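ATP phosphoribosyltransferase regulatory subunit (Thermotoga maritima, PDB 1USY) is probably required for the first step of histidine biosynthesis and may allow histidine to exert feedback control over ATP phosphoribosyltransferase activity. Local coordinates at residues K8-S11 with F12-A16; V58-H61 with R62-Y65; P99-S102 with L103-L107; V109-I112 with I113-A117; L197-S200 with V201-L205. All blocks are in the same frame, centred on the assembly; numbering follows the deposited sequence.

Contact 1. Residues K8-S11 with F12-A16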
loop_
_atom_site.group_PDB
_atom_site.type_symbol
_atom_site.label_atom_id
_atom_site.label_comp_id
_atom_site.label_asym_id
_atom_site.label_seq_id
_atom_site.Cartn_x
_atom_site.Cartn_y
_atom_site.Cartn_z
ATOM N N LYS B 8 -34.811 14.651 2.641
ATOM C CA LYS B 8 -34.371 15.368 1.441
ATOM C C LYS B 8 -34.042 14.356 0.347
ATOM O O LYS B 8 -34.408 14.532 -0.827
ATOM C CB LYS B 8 -33.204 16.318 1.740
ATOM C CG LYS B 8 -33.675 17.681 2.302
ATOM C CD LYS B 8 -32.553 18.574 2.876
ATOM C CE LYS B 8 -33.158 19.837 3.527
ATOM N NZ LYS B 8 -32.328 20.545 4.559
ATOM N N VAL B 9 -33.427 13.260 0.766
ATOM C CA VAL B 9 -33.179 12.123 -0.120
ATOM C C VAL B 9 -34.471 11.486 -0.647
ATOM O O VAL B 9 -34.564 11.228 -1.832
ATOM C CB VAL B 9 -32.271 11.087 0.529
ATOM C CG1 VAL B 9 -31.795 10.152 -0.478
ATOM C CG2 VAL B 9 -31.078 11.791 1.141
ATOM N N PHE B 10 -35.465 11.266 0.210
ATOM C CA PHE B 10 -36.745 10.709 -0.235
ATOM C C PHE B 10 -37.446 11.638 -1.216
ATOM O O PHE B 10 -37.991 11.197 -2.243
ATOM C CB PHE B 10 -37.683 10.455 0.952
ATOM C CG PHE B 10 -39.120 10.113 0.538
ATOM C CD1 PHE B 10 -39.442 8.844 0.032
ATOM C CD2 PHE B 10 -40.140 11.056 0.650
ATOM C CE1 PHE B 10 -40.753 8.526 -0.338
ATOM C CE2 PHE B 10 -41.446 10.749 0.278
ATOM C CZ PHE B 10 -41.747 9.470 -0.217
ATOM N N SER B 11 -37.443 12.928 -0.872
ATOM C CA SER B 11 -38.065 13.950 -1.683
ATOM C C SER B 11 -37.489 13.973 -3.105
ATOM O O SER B 11 -38.247 13.971 -4.074
ATOM C CB SER B 11 -37.897 15.308 -1.002
ATOM O OG SER B 11 -38.425 16.366 -1.802
ATOM N N PHE B 12 -36.158 13.973 -3.196
ATOM C CA PHE B 12 -35.410 14.016 -4.449
ATOM C C PHE B 12 -35.693 12.783 -5.283
ATOM O O PHE B 12 -35.868 12.878 -6.479
ATOM C CB PHE B 12 -33.894 14.111 -4.169
ATOM C CG PHE B 12 -33.061 14.177 -5.406
ATOM C CD1 PHE B 12 -32.966 15.371 -6.130
ATOM C CD2 PHE B 12 -32.354 13.063 -5.844
ATOM C CE1 PHE B 12 -32.213 15.436 -7.295
ATOM C CE2 PHE B 12 -31.563 13.112 -7.006
ATOM C CZ PHE B 12 -31.502 14.300 -7.739
ATOM N N TYR B 13 -35.726 11.636 -4.612
ATOM C CA TYR B 13 -36.133 10.352 -5.167
ATOM C C TYR B 13 -37.566 10.399 -5.720
ATOM O O TYR B 13 -37.857 9.767 -6.734
ATOM C CB TYR B 13 -35.999 9.269 -4.071
ATOM C CG TYR B 13 -36.899 8.060 -4.264
ATOM C CD1 TYR B 13 -36.700 7.181 -5.345
ATOM C CD2 TYR B 13 -37.959 7.800 -3.388
ATOM C CE1 TYR B 13 -37.524 6.087 -5.553
ATOM C CE2 TYR B 13 -38.793 6.695 -3.591
ATOM C CZ TYR B 13 -38.565 5.843 -4.677
ATOM O OH TYR B 13 -39.368 4.738 -4.889
ATOM N N SER B 14 -38.470 11.123 -5.054
ATOM C CA SER B 14 -39.826 11.300 -5.600
ATOM C C SER B 14 -39.831 12.173 -6.831
ATOM O O SER B 14 -40.484 11.853 -7.807
ATOM C CB SER B 14 -40.819 11.833 -4.558
ATOM O OG SER B 14 -40.653 11.111 -3.350
ATOM N N LYS B 15 -39.104 13.273 -6.788
ATOM C CA LYS B 15 -39.003 14.127 -7.957
ATOM C C LYS B 15 -38.467 13.359 -9.147
ATOM O O LYS B 15 -39.025 13.473 -10.242
ATOM C CB LYS B 15 -38.140 15.350 -7.681
ATOM C CG LYS B 15 -38.728 16.262 -6.639
ATOM C CD LYS B 15 -37.724 17.336 -6.222
ATOM C CE LYS B 15 -38.069 17.930 -4.868
ATOM N NZ LYS B 15 -39.527 18.162 -4.703
ATOM N N ALA B 16 -37.417 12.557 -8.915
ATOM C CA ALA B 16 -36.757 11.812 -9.984
ATOM C C ALA B 16 -37.563 10.631 -10.547
ATOM O O ALA B 16 -37.695 10.503 -11.775
ATOM C CB ALA B 16 -35.387 11.367 -9.557
#

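Contact 2. Residues V58-H61 with R62-Y65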
loop_
_atom_site.group_PDB
_atom_site.type_symbol
_atom_site.label_atom_id
_atom_site.label_comp_id
_atom_site.label_asym_id
_atom_site.label_seq_id
_atom_site.Cartn_x
_atom_site.Cartn_y
_atom_site.Cartn_z
ATOM N N VAL B 58 -21.156 6.446 -13.600
ATOM C CA VAL B 58 -22.349 5.932 -14.233
ATOM C C VAL B 58 -21.948 5.524 -15.638
ATOM O O VAL B 58 -22.417 4.521 -16.163
ATOM C CB VAL B 58 -23.480 6.976 -14.201
ATOM C CG1 VAL B 58 -24.622 6.604 -15.129
ATOM C CG2 VAL B 58 -23.994 7.173 -12.750
ATOM N N LEU B 59 -21.002 6.260 -16.212
ATOM C CA LEU B 59 -20.562 6.014 -17.582
ATOM C C LEU B 59 -19.751 4.751 -17.811
ATOM O O LEU B 59 -19.886 4.153 -18.871
ATOM C CB LEU B 59 -19.819 7.213 -18.152
ATOM C CG LEU B 59 -20.718 8.008 -19.096
ATOM C CD1 LEU B 59 -20.347 9.456 -19.042
ATOM C CD2 LEU B 59 -20.557 7.462 -20.501
ATOM N N ASN B 60 -18.913 4.360 -16.848
ATOM C CA ASN B 60 -18.244 3.067 -16.913
ATOM C C ASN B 60 -19.237 1.916 -16.854
ATOM O O ASN B 60 -19.157 0.998 -17.652
ATOM C CB ASN B 60 -17.202 2.901 -15.799
ATOM C CG ASN B 60 -15.880 3.578 -16.120
ATOM O OD1 ASN B 60 -15.418 3.594 -17.278
ATOM N ND2 ASN B 60 -15.258 4.153 -15.090
ATOM N N HIS B 61 -20.183 1.987 -15.919
ATOM C CA HIS B 61 -21.183 0.932 -15.726
ATOM C C HIS B 61 -22.161 0.720 -16.872
ATOM O O HIS B 61 -22.757 -0.337 -16.987
ATOM C CB HIS B 61 -21.948 1.183 -14.442
ATOM C CG HIS B 61 -21.124 0.946 -13.220
ATOM N ND1 HIS B 61 -21.581 0.217 -12.145
ATOM C CD2 HIS B 61 -19.864 1.329 -12.906
ATOM C CE1 HIS B 61 -20.639 0.171 -11.218
ATOM N NE2 HIS B 61 -19.592 0.843 -11.653
ATOM N N ARG B 62 -22.343 1.752 -17.689
ATOM C CA ARG B 62 -23.054 1.672 -18.955
ATOM C C ARG B 62 -22.274 0.794 -19.952
ATOM O O ARG B 62 -22.867 -0.041 -20.643
ATOM C CB ARG B 62 -23.239 3.093 -19.505
ATOM C CG ARG B 62 -24.183 3.217 -20.691
ATOM C CD ARG B 62 -24.320 4.639 -21.261
ATOM N NE ARG B 62 -24.016 4.606 -22.687
ATOM C CZ ARG B 62 -24.893 4.798 -23.670
ATOM N NH1 ARG B 62 -26.165 5.085 -23.422
ATOM N NH2 ARG B 62 -24.486 4.718 -24.928
ATOM N N LYS B 63 -20.944 0.969 -19.996
ATOM C CA LYS B 63 -20.046 0.277 -20.953
ATOM C C LYS B 63 -19.850 -1.216 -20.660
ATOM O O LYS B 63 -19.399 -1.980 -21.531
ATOM C CB LYS B 63 -18.674 0.969 -21.002
ATOM C CG LYS B 63 -18.640 2.248 -21.834
ATOM C CD LYS B 63 -17.249 2.886 -21.817
ATOM C CE LYS B 63 -16.986 3.664 -20.514
ATOM N NZ LYS B 63 -15.615 4.266 -20.404
ATOM N N ARG B 64 -20.165 -1.619 -19.426
ATOM C CA ARG B 64 -20.174 -3.032 -19.045
ATOM C C ARG B 64 -21.320 -3.715 -19.786
ATOM O O ARG B 64 -21.248 -4.920 -20.082
ATOM C CB ARG B 64 -20.324 -3.231 -17.526
ATOM C CG ARG B 64 -19.670 -2.167 -16.639
ATOM C CD ARG B 64 -18.237 -2.482 -16.171
ATOM N NE ARG B 64 -18.215 -3.119 -14.848
ATOM C CZ ARG B 64 -17.989 -2.494 -13.692
ATOM N NH1 ARG B 64 -17.739 -1.189 -13.654
ATOM N NH2 ARG B 64 -17.993 -3.185 -12.561
ATOM N N TYR B 65 -22.355 -2.925 -20.097
ATOM C CA TYR B 65 -23.537 -3.389 -20.824
ATOM C C TYR B 65 -23.370 -3.154 -22.328
ATOM O O TYR B 65 -23.482 -2.028 -22.801
ATOM C CB TYR B 65 -24.804 -2.707 -20.273
ATOM C CG TYR B 65 -25.237 -3.257 -18.924
ATOM C CD1 TYR B 65 -24.302 -3.469 -17.897
ATOM C CD2 TYR B 65 -26.575 -3.580 -18.672
ATOM C CE1 TYR B 65 -24.680 -3.979 -16.648
ATOM C CE2 TYR B 65 -26.974 -4.099 -17.419
ATOM C CZ TYR B 65 -26.013 -4.296 -16.414
ATOM O OH TYR B 65 -26.372 -4.800 -15.181
#

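Contact 3. Residues P99-S102 with L103-L107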
loop_
_atom_site.group_PDB
_atom_site.type_symbol
_atom_site.label_atom_id
_atom_site.label_comp_id
_atom_site.label_asym_id
_atom_site.label_seq_id
_atom_site.Cartn_x
_atom_site.Cartn_y
_atom_site.Cartn_z
ATOM N N PRO B 99 -28.595 8.771 -23.589
ATOM C CA PRO B 99 -28.220 9.995 -24.293
ATOM C C PRO B 99 -29.224 11.137 -24.172
ATOM O O PRO B 99 -30.435 10.919 -24.035
ATOM C CB PRO B 99 -28.144 9.546 -25.757
ATOM C CG PRO B 99 -28.643 8.101 -25.766
ATOM C CD PRO B 99 -29.389 7.891 -24.465
ATOM N N ARG B 100 -28.684 12.352 -24.222
ATOM C CA ARG B 100 -29.455 13.572 -24.337
ATOM C C ARG B 100 -29.936 13.641 -25.760
ATOM O O ARG B 100 -29.139 13.695 -26.692
ATOM C CB ARG B 100 -28.574 14.781 -24.024
ATOM C CG ARG B 100 -29.158 16.128 -24.434
ATOM C CD ARG B 100 -28.259 17.310 -24.132
ATOM N NE ARG B 100 -27.401 17.674 -25.267
ATOM C CZ ARG B 100 -26.107 17.370 -25.364
ATOM N NH1 ARG B 100 -25.494 16.687 -24.403
ATOM N NH2 ARG B 100 -25.414 17.752 -26.427
ATOM N N ASN B 101 -31.246 13.603 -25.936
ATOM C CA ASN B 101 -31.815 13.608 -27.284
ATOM C C ASN B 101 -32.196 15.031 -27.726
ATOM O O ASN B 101 -32.231 15.338 -28.923
ATOM C CB ASN B 101 -33.002 12.619 -27.395
ATOM C CG ASN B 101 -32.566 11.157 -27.257
ATOM O OD1 ASN B 101 -33.051 10.438 -26.377
ATOM N ND2 ASN B 101 -31.647 10.712 -28.132
ATOM N N SER B 102 -32.440 15.900 -26.746
ATOM C CA SER B 102 -32.860 17.253 -27.030
ATOM C C SER B 102 -32.586 18.147 -25.820
ATOM O O SER B 102 -32.265 17.661 -24.735
ATOM C CB SER B 102 -34.350 17.266 -27.373
ATOM O OG SER B 102 -35.073 16.453 -26.459
ATOM N N LEU B 103 -32.722 19.456 -26.015
ATOM C CA LEU B 103 -32.661 20.399 -24.910
ATOM C C LEU B 103 -33.671 20.009 -23.824
ATOM O O LEU B 103 -33.371 20.134 -22.621
ATOM C CB LEU B 103 -32.953 21.815 -25.408
ATOM C CG LEU B 103 -32.148 22.993 -24.859
ATOM C CD1 LEU B 103 -32.985 24.236 -25.088
ATOM C CD2 LEU B 103 -31.787 22.834 -23.397
ATOM N N ASP B 104 -34.852 19.540 -24.259
ATOM C CA ASP B 104 -35.922 19.124 -23.355
ATOM C C ASP B 104 -35.446 18.138 -22.288
ATOM O O ASP B 104 -35.961 18.139 -21.153
ATOM C CB ASP B 104 -37.071 18.531 -24.130
ATOM C CG ASP B 104 -37.920 19.584 -24.806
ATOM O OD1 ASP B 104 -37.430 20.717 -24.935
ATOM O OD2 ASP B 104 -39.080 19.370 -25.241
ATOM N N ASP B 105 -34.440 17.330 -22.641
ATOM C CA ASP B 105 -33.817 16.392 -21.698
ATOM C C ASP B 105 -32.973 17.093 -20.650
ATOM O O ASP B 105 -33.019 16.713 -19.478
ATOM C CB ASP B 105 -32.990 15.357 -22.432
ATOM C CG ASP B 105 -33.844 14.292 -23.036
ATOM O OD1 ASP B 105 -34.711 13.763 -22.317
ATOM O OD2 ASP B 105 -33.749 13.929 -24.218
ATOM N N SER B 106 -32.228 18.122 -21.074
ATOM C CA SER B 106 -31.407 18.912 -20.174
ATOM C C SER B 106 -32.308 19.700 -19.267
ATOM O O SER B 106 -32.039 19.798 -18.070
ATOM C CB SER B 106 -30.496 19.882 -20.925
ATOM O OG SER B 106 -29.715 19.226 -21.887
ATOM N N LEU B 107 -33.369 20.274 -19.831
ATOM C CA LEU B 107 -34.342 21.020 -19.016
ATOM C C LEU B 107 -35.010 20.218 -17.887
ATOM O O LEU B 107 -35.168 20.733 -16.790
ATOM C CB LEU B 107 -35.381 21.711 -19.887
ATOM C CG LEU B 107 -34.776 22.591 -20.997
ATOM C CD1 LEU B 107 -35.789 22.849 -22.135
ATOM C CD2 LEU B 107 -34.219 23.895 -20.431
#

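Contact 4. Residues V109-I112 with I113-A117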
loop_
_atom_site.group_PDB
_atom_site.type_symbol
_atom_site.label_atom_id
_atom_site.label_comp_id
_atom_site.label_asym_id
_atom_site.label_seq_id
_atom_site.Cartn_x
_atom_site.Cartn_y
_atom_site.Cartn_z
ATOM N N VAL B 109 -33.645 17.611 -16.325
ATOM C CA VAL B 109 -32.615 17.550 -15.278
ATOM C C VAL B 109 -32.617 18.845 -14.476
ATOM O O VAL B 109 -32.814 18.823 -13.271
ATOM C CB VAL B 109 -31.207 17.264 -15.832
ATOM C CG1 VAL B 109 -30.145 17.362 -14.691
ATOM C CG2 VAL B 109 -31.177 15.895 -16.541
ATOM N N LEU B 110 -32.460 19.972 -15.157
ATOM C CA LEU B 110 -32.413 21.262 -14.482
ATOM C C LEU B 110 -33.594 21.411 -13.569
ATOM O O LEU B 110 -33.472 21.920 -12.459
ATOM C CB LEU B 110 -32.478 22.399 -15.493
ATOM C CG LEU B 110 -31.186 23.111 -15.875
ATOM C CD1 LEU B 110 -31.605 24.284 -16.656
ATOM C CD2 LEU B 110 -30.376 23.506 -14.672
ATOM N N GLU B 111 -34.745 20.963 -14.032
ATOM C CA GLU B 111 -35.956 21.294 -13.340
ATOM C C GLU B 111 -35.966 20.591 -11.995
ATOM O O GLU B 111 -36.266 21.219 -10.979
ATOM C CB GLU B 111 -37.183 21.059 -14.229
ATOM C CG GLU B 111 -38.167 19.997 -13.774
ATOM C CD GLU B 111 -38.910 20.401 -12.522
ATOM O OE1 GLU B 111 -39.433 21.545 -12.499
ATOM O OE2 GLU B 111 -38.948 19.585 -11.562
ATOM N N ILE B 112 -35.556 19.323 -11.972
ATOM C CA ILE B 112 -35.413 18.576 -10.714
ATOM C C ILE B 112 -34.314 19.137 -9.769
ATOM O O ILE B 112 -34.579 19.325 -8.590
ATOM C CB ILE B 112 -35.183 17.082 -11.005
ATOM C CG1 ILE B 112 -36.339 16.515 -11.796
ATOM C CG2 ILE B 112 -34.985 16.278 -9.737
ATOM C CD1 ILE B 112 -36.015 15.179 -12.409
ATOM N N ILE B 113 -33.116 19.404 -10.285
ATOM C CA ILE B 113 -32.026 19.909 -9.454
ATOM C C ILE B 113 -32.424 21.272 -8.865
ATOM O O ILE B 113 -32.314 21.483 -7.664
ATOM C CB ILE B 113 -30.663 20.016 -10.233
ATOM C CG1 ILE B 113 -30.036 18.664 -10.607
ATOM C CG2 ILE B 113 -29.627 20.771 -9.402
ATOM C CD1 ILE B 113 -30.550 17.494 -9.922
ATOM N N VAL B 114 -32.893 22.189 -9.710
ATOM C CA VAL B 114 -33.292 23.519 -9.238
ATOM C C VAL B 114 -34.423 23.399 -8.218
ATOM O O VAL B 114 -34.330 23.980 -7.119
ATOM C CB VAL B 114 -33.735 24.469 -10.407
ATOM C CG1 VAL B 114 -34.471 25.721 -9.896
ATOM C CG2 VAL B 114 -32.552 24.856 -11.288
ATOM N N GLU B 115 -35.493 22.677 -8.570
ATOM C CA GLU B 115 -36.625 22.533 -7.642
ATOM C C GLU B 115 -36.149 21.939 -6.318
ATOM O O GLU B 115 -36.582 22.402 -5.230
ATOM C CB GLU B 115 -37.736 21.666 -8.205
ATOM C CG GLU B 115 -38.869 21.452 -7.222
ATOM C CD GLU B 115 -39.930 20.524 -7.746
ATOM O OE1 GLU B 115 -39.975 20.294 -8.962
ATOM O OE2 GLU B 115 -40.740 20.021 -6.942
ATOM N N SER B 116 -35.257 20.946 -6.417
ATOM C CA SER B 116 -34.657 20.341 -5.235
ATOM C C SER B 116 -33.856 21.343 -4.426
ATOM O O SER B 116 -33.905 21.335 -3.195
ATOM C CB SER B 116 -33.764 19.156 -5.604
ATOM O OG SER B 116 -34.562 18.135 -6.171
ATOM N N ALA B 117 -33.118 22.208 -5.109
ATOM C CA ALA B 117 -32.237 23.138 -4.401
ATOM C C ALA B 117 -33.040 24.246 -3.709
ATOM O O ALA B 117 -32.776 24.614 -2.564
ATOM C CB ALA B 117 -31.141 23.708 -5.328
#

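Contact 5. Residues L197-S200 with V201-L205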
loop_
_atom_site.group_PDB
_atom_site.type_symbol
_atom_site.label_atom_id
_atom_site.label_comp_id
_atom_site.label_asym_id
_atom_site.label_seq_id
_atom_site.Cartn_x
_atom_site.Cartn_y
_atom_site.Cartn_z
ATOM N N LEU B 197 -23.405 36.438 -29.926
ATOM C CA LEU B 197 -23.303 35.024 -29.570
ATOM C C LEU B 197 -23.708 34.108 -30.710
ATOM O O LEU B 197 -24.699 34.370 -31.381
ATOM C CB LEU B 197 -24.204 34.726 -28.369
ATOM C CG LEU B 197 -23.731 35.075 -26.953
ATOM C CD1 LEU B 197 -24.790 34.624 -25.972
ATOM C CD2 LEU B 197 -22.387 34.456 -26.595
ATOM N N PRO B 198 -22.945 33.036 -30.947
ATOM C CA PRO B 198 -23.333 32.019 -31.931
ATOM C C PRO B 198 -24.787 31.574 -31.737
ATOM O O PRO B 198 -25.209 31.311 -30.606
ATOM C CB PRO B 198 -22.362 30.874 -31.663
ATOM C CG PRO B 198 -21.219 31.480 -30.994
ATOM C CD PRO B 198 -21.652 32.735 -30.313
ATOM N N LEU B 199 -25.523 31.512 -32.842
ATOM C CA LEU B 199 -26.977 31.369 -32.836
ATOM C C LEU B 199 -27.466 30.253 -31.929
ATOM O O LEU B 199 -28.247 30.497 -31.011
ATOM C CB LEU B 199 -27.493 31.176 -34.266
ATOM C CG LEU B 199 -28.959 30.794 -34.482
ATOM C CD1 LEU B 199 -29.847 32.027 -34.330
ATOM C CD2 LEU B 199 -29.176 30.111 -35.863
ATOM N N SER B 200 -26.994 29.037 -32.189
ATOM C CA SER B 200 -27.373 27.866 -31.395
ATOM C C SER B 200 -27.082 28.039 -29.896
ATOM O O SER B 200 -27.862 27.582 -29.065
ATOM C CB SER B 200 -26.690 26.618 -31.931
ATOM O OG SER B 200 -25.289 26.794 -31.887
ATOM N N VAL B 201 -25.982 28.708 -29.558
ATOM C CA VAL B 201 -25.664 29.031 -28.155
ATOM C C VAL B 201 -26.780 29.905 -27.546
ATOM O O VAL B 201 -27.334 29.592 -26.475
ATOM C CB VAL B 201 -24.262 29.699 -28.054
ATOM C CG1 VAL B 201 -23.982 30.279 -26.682
ATOM C CG2 VAL B 201 -23.186 28.696 -28.431
ATOM N N ARG B 202 -27.128 30.962 -28.269
ATOM C CA ARG B 202 -28.174 31.898 -27.848
ATOM C C ARG B 202 -29.576 31.258 -27.677
ATOM O O ARG B 202 -30.255 31.543 -26.692
ATOM C CB ARG B 202 -28.220 33.096 -28.805
ATOM C CG ARG B 202 -28.982 34.338 -28.277
ATOM C CD ARG B 202 -29.538 35.228 -29.399
ATOM N NE ARG B 202 -28.510 35.553 -30.395
ATOM C CZ ARG B 202 -27.524 36.432 -30.182
ATOM N NH1 ARG B 202 -27.433 37.077 -29.026
ATOM N NH2 ARG B 202 -26.619 36.666 -31.119
ATOM N N GLU B 203 -29.996 30.397 -28.605
ATOM C CA GLU B 203 -31.269 29.668 -28.473
ATOM C C GLU B 203 -31.306 28.777 -27.230
ATOM O O GLU B 203 -32.328 28.685 -26.525
ATOM C CB GLU B 203 -31.549 28.797 -29.697
ATOM C CG GLU B 203 -31.046 29.345 -31.008
ATOM C CD GLU B 203 -31.790 30.598 -31.425
ATOM O OE1 GLU B 203 -31.205 31.702 -31.291
ATOM O OE2 GLU B 203 -32.958 30.485 -31.888
ATOM N N ASP B 204 -30.190 28.104 -26.985
ATOM C CA ASP B 204 -30.031 27.281 -25.791
ATOM C C ASP B 204 -30.109 28.089 -24.491
ATOM O O ASP B 204 -30.876 27.736 -23.596
ATOM C CB ASP B 204 -28.726 26.501 -25.863
ATOM C CG ASP B 204 -28.865 25.268 -26.699
ATOM O OD1 ASP B 204 -27.849 24.583 -26.946
ATOM O OD2 ASP B 204 -29.973 24.918 -27.157
ATOM N N LEU B 205 -29.322 29.157 -24.390
ATOM C CA LEU B 205 -29.406 30.035 -23.219
ATOM C C LEU B 205 -30.850 30.603 -23.025
ATOM O O LEU B 205 -31.381 30.567 -21.927
ATOM C CB LEU B 205 -28.371 31.166 -23.311
ATOM C CG LEU B 205 -26.936 30.707 -23.080
ATOM C CD1 LEU B 205 -25.931 31.715 -23.580
ATOM C CD2 LEU B 205 -26.713 30.454 -21.606
#

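Contact 1. Residues K8-S11 with F12-A16
Phe10 and Tyr13, one helical turn apart, meet ring to ring: Phe10 CD1 lies 3.9 Å from Tyr13 CD2. Seen from the tyrosine this is an in-plane approach at its edge, whereas Tyr13 CD2 stands obliquely to the phenylalanine ring, so the pair is not a parallel stack. On one face of the Phe10 ring sits the hydroxyl of Ser14, with OG 3.6 Å above the plane and displaced toward the rim.

One carbonyl takes two of the polar contacts. Phe10 O accepts the backbone bond from Ser14 N at 2.9 Å and also a bond from Ser14 OG at 2.9 Å, the hydroxyl arriving 37° out of the carbonyl plane. This second grip follows from the serine torsion (chi1 -46°), which sets OG beside its own backbone N and directs it back up the helix. Ordinary i to i+4 bonds join Phe12 N to Lys8 O, Tyr13 N to Val9 O and Lys15 N to Ser11 O.

The charged ends have their strongest partners outside the helix. Lys15 bends at its last torsion and runs past Ser11, CE to OG 3.5 Å, but Lys15 NZ forms salt bridges to Glu115 and Glu119, and Ser11 OG bonds to Glu119. Phe12 turns to helix 103-120 and the sheet, while Phe10 stacks on Phe10 of the second subunit and Tyr13 meets its Phe6.

Helix 6-16 thus shows three distinct flanks: aromatic toward the second subunit, apolar on the sheet, charged toward helix 103-120.

Contact 2. Residues V58-H61 with R62-Y65
Arg64 folds back along His61, and this is the closely packed part of the contact. Bends at chi2 and chi3 bring its guanidinium over one face of the imidazole, where NH1 comes 3.4 Å from His61 CD2. The two planes are 57° apart, so the groups are tilted and not stacked in parallel, although the side chains point the same way. His61 is buried; its NE2 is hydrogen-bonded to Glu30, which should fix the ring's rotation. Arg62 leaves in another direction, to salt bridges with Asp68 and Glu261.

The solvent side is looser. Exposed Lys63 reaches across to Asn60, NZ to OD1 3.2 Å, with the donor tilted 23° from the amide carbonyl plane. The backbone beneath it is also weaker: both bonds to Asn60 O, from Lys63 N at 2.9 Å and Arg64 N at 3.3 Å, are weak, while Arg62 N to Val58 O is a regular helical bond.

Val58 packs on strand 71-83 and Arg62 on Val98 of strand 86-98; Met1 of the second subunit touches Val58, His61 and Tyr65. Weak bonds of this kind mark a helix's last turn, here laid on the antiparallel hairpin of a class II synthetase-like domain.

Contact 3. Residues P99-S102 with L103-L107
Asp105 N is hydrogen-bonded to Ser102 O at 3.0 Å, an i to i+3 bond in which the donor stands 61° out of the carbonyl plane, where the chain passes from the loop after strand 86-98 into helix 103-120.

The Asp105 carboxylate reaches back to the loop amides. Its CG lies anti to the carbonyl carbon (chi1 -78°), which sends the group toward the loop. There OD2 accepts a bond from Asn101 N at 3.1 Å; the donor comes from the anti side of the oxygen, 27° out of the carboxylate plane. Ser102 N makes a weak second bond to the same atom at 3.5 Å, which is at most one half of a capping box. One oxygen thus gathers two successive amides of the loop. A leucine in place of Asp105 would probably leave the Asn101 and Ser102 amides without this acceptor and the loop freer to shift against the helix.

Nearby, Arg100 lies by the buried Ser106, its CD 3.3 Å from Ser106 OG, while that hydroxyl bonds to Glu255. Leu103 turns from the loop onto helix 199-215, touching Asp204 and Ser207.

The carboxylate in the first turn of the helix takes the two loop amides just before it, tying loop to helix, and its negative charge probably interacts favourably with the helix dipole.

Contact 4. Residues V109-I112 with I113-A117
Ser116 grips the carbonyl of Ile112 twice, through its backbone N at 2.8 Å and its hydroxyl OG at 2.7 Å, the two donors reaching Ile112 O from opposite faces of the carbonyl plane. With OG set beside its own backbone N (chi1 -65°), the hydroxyl is turned back over the preceding turn. On another flank Leu110 CD2 meets Val114 CG2 at 4.2 Å, and Val109 CG1 lies 4.3 Å from Ile113 CG1, two i to i+4 apolar pairs. Glu111 and Glu115 run side by side, with carboxylate planes 75° apart, a like-charged pair. Below them the backbone is regular: Ile113 N bonds to Val109 O in a nearly straight line (174°), with Val114 N to Leu110 O and Glu115 N to Glu111 O alongside.

This is the middle of helix 103-120, buried against the large mixed sheet of the class II synthetase-like fold: Leu110, Ile113 and Val114 touch strand 237-243, while Leu110 and Val114 also meet Leu212 of helix 199-215. Replacing Ser116 by alanine would probably leave Ile112 O with its backbone donor but without the hydroxyl, and open a small gap beside Phe12.

The mutual cost of the two glutamates may be eased from outside: Lys15 is the counter-charge of Glu115, and Glu111 OE1 has a long, weak ion pair with Lys215. Phe12 of helix 6-16 touches Ile112, Ile113 and Ser116.

Contact 5. Residues L197-S200 with V201-L205
Leu197, just before helix 199-215, is a bump that reaches Leu205 and Val201. Its CD1 meets CD1 of Leu205 at 3.9 Å, the two side chains crossing at about a right angle, so that one methyl sits against another, two turns further along the chain. The first torsion places Leu197 CG anti to its carbonyl carbon (chi1 -80°) and swings the isobutyl group in under the helix; CD2 grazes Val201 CG1 at 4.5 Å. At the other end of this leucine, CB stands 3.8 Å above one face of the Arg202 guanidinium, offset toward the rim.

A bend at chi3 of Arg202 brings that face there. Its NH1 bonds outside to the carbonyls of Met195 and Leu192, which probably hold the guanidinium in place.

Pro198 occupies the N-cap position. Proline has no amide hydrogen, and the N-cap position needs none for the helix's bonds, so the residue is compatible there; its carbonyl still accepts Arg202 N at 3.0 Å. The pyrrolidine ring also nudges Val201, with CB and CG2 4.0 Å apart, so the buried valine has Pro198 and, more loosely, Leu197 beside it. Val201 and Asp204 touch His131, and Leu205 touches Ile129, both on strand 125-131.

The outward face is more open in character. Leu199 and Glu203, both exposed, slant across each other, CD1 of the leucine lying against the carboxylate of the glutamate, which folds back at chi2. Leu199 O bonds to Glu203 N at 3.0 Å, with an N-H...O angle of 164°.

How the contacts relate
The contacts follow one another along the chain, each closing before the next opens. Contacts 3 and 4 share helix 103-120, with centres 14 Å apart, and that helix is the hub: in its middle contact 4 touches contact 1, centres 11 Å apart, through Lys15, Glu115 and Phe12, while near its start contact 3 meets contact 5, centres 16 Å apart, where Leu103 touches Asp204. Contact 2 touches none of the others; its nearest atoms are about 4 Å from contact 3, centres 20 Å apart, and like contact 1 it reaches the second subunit. Helices 6-16, 103-120 and 199-215 thus form a touching series on the mixed sheet, beginning at the subunit interface.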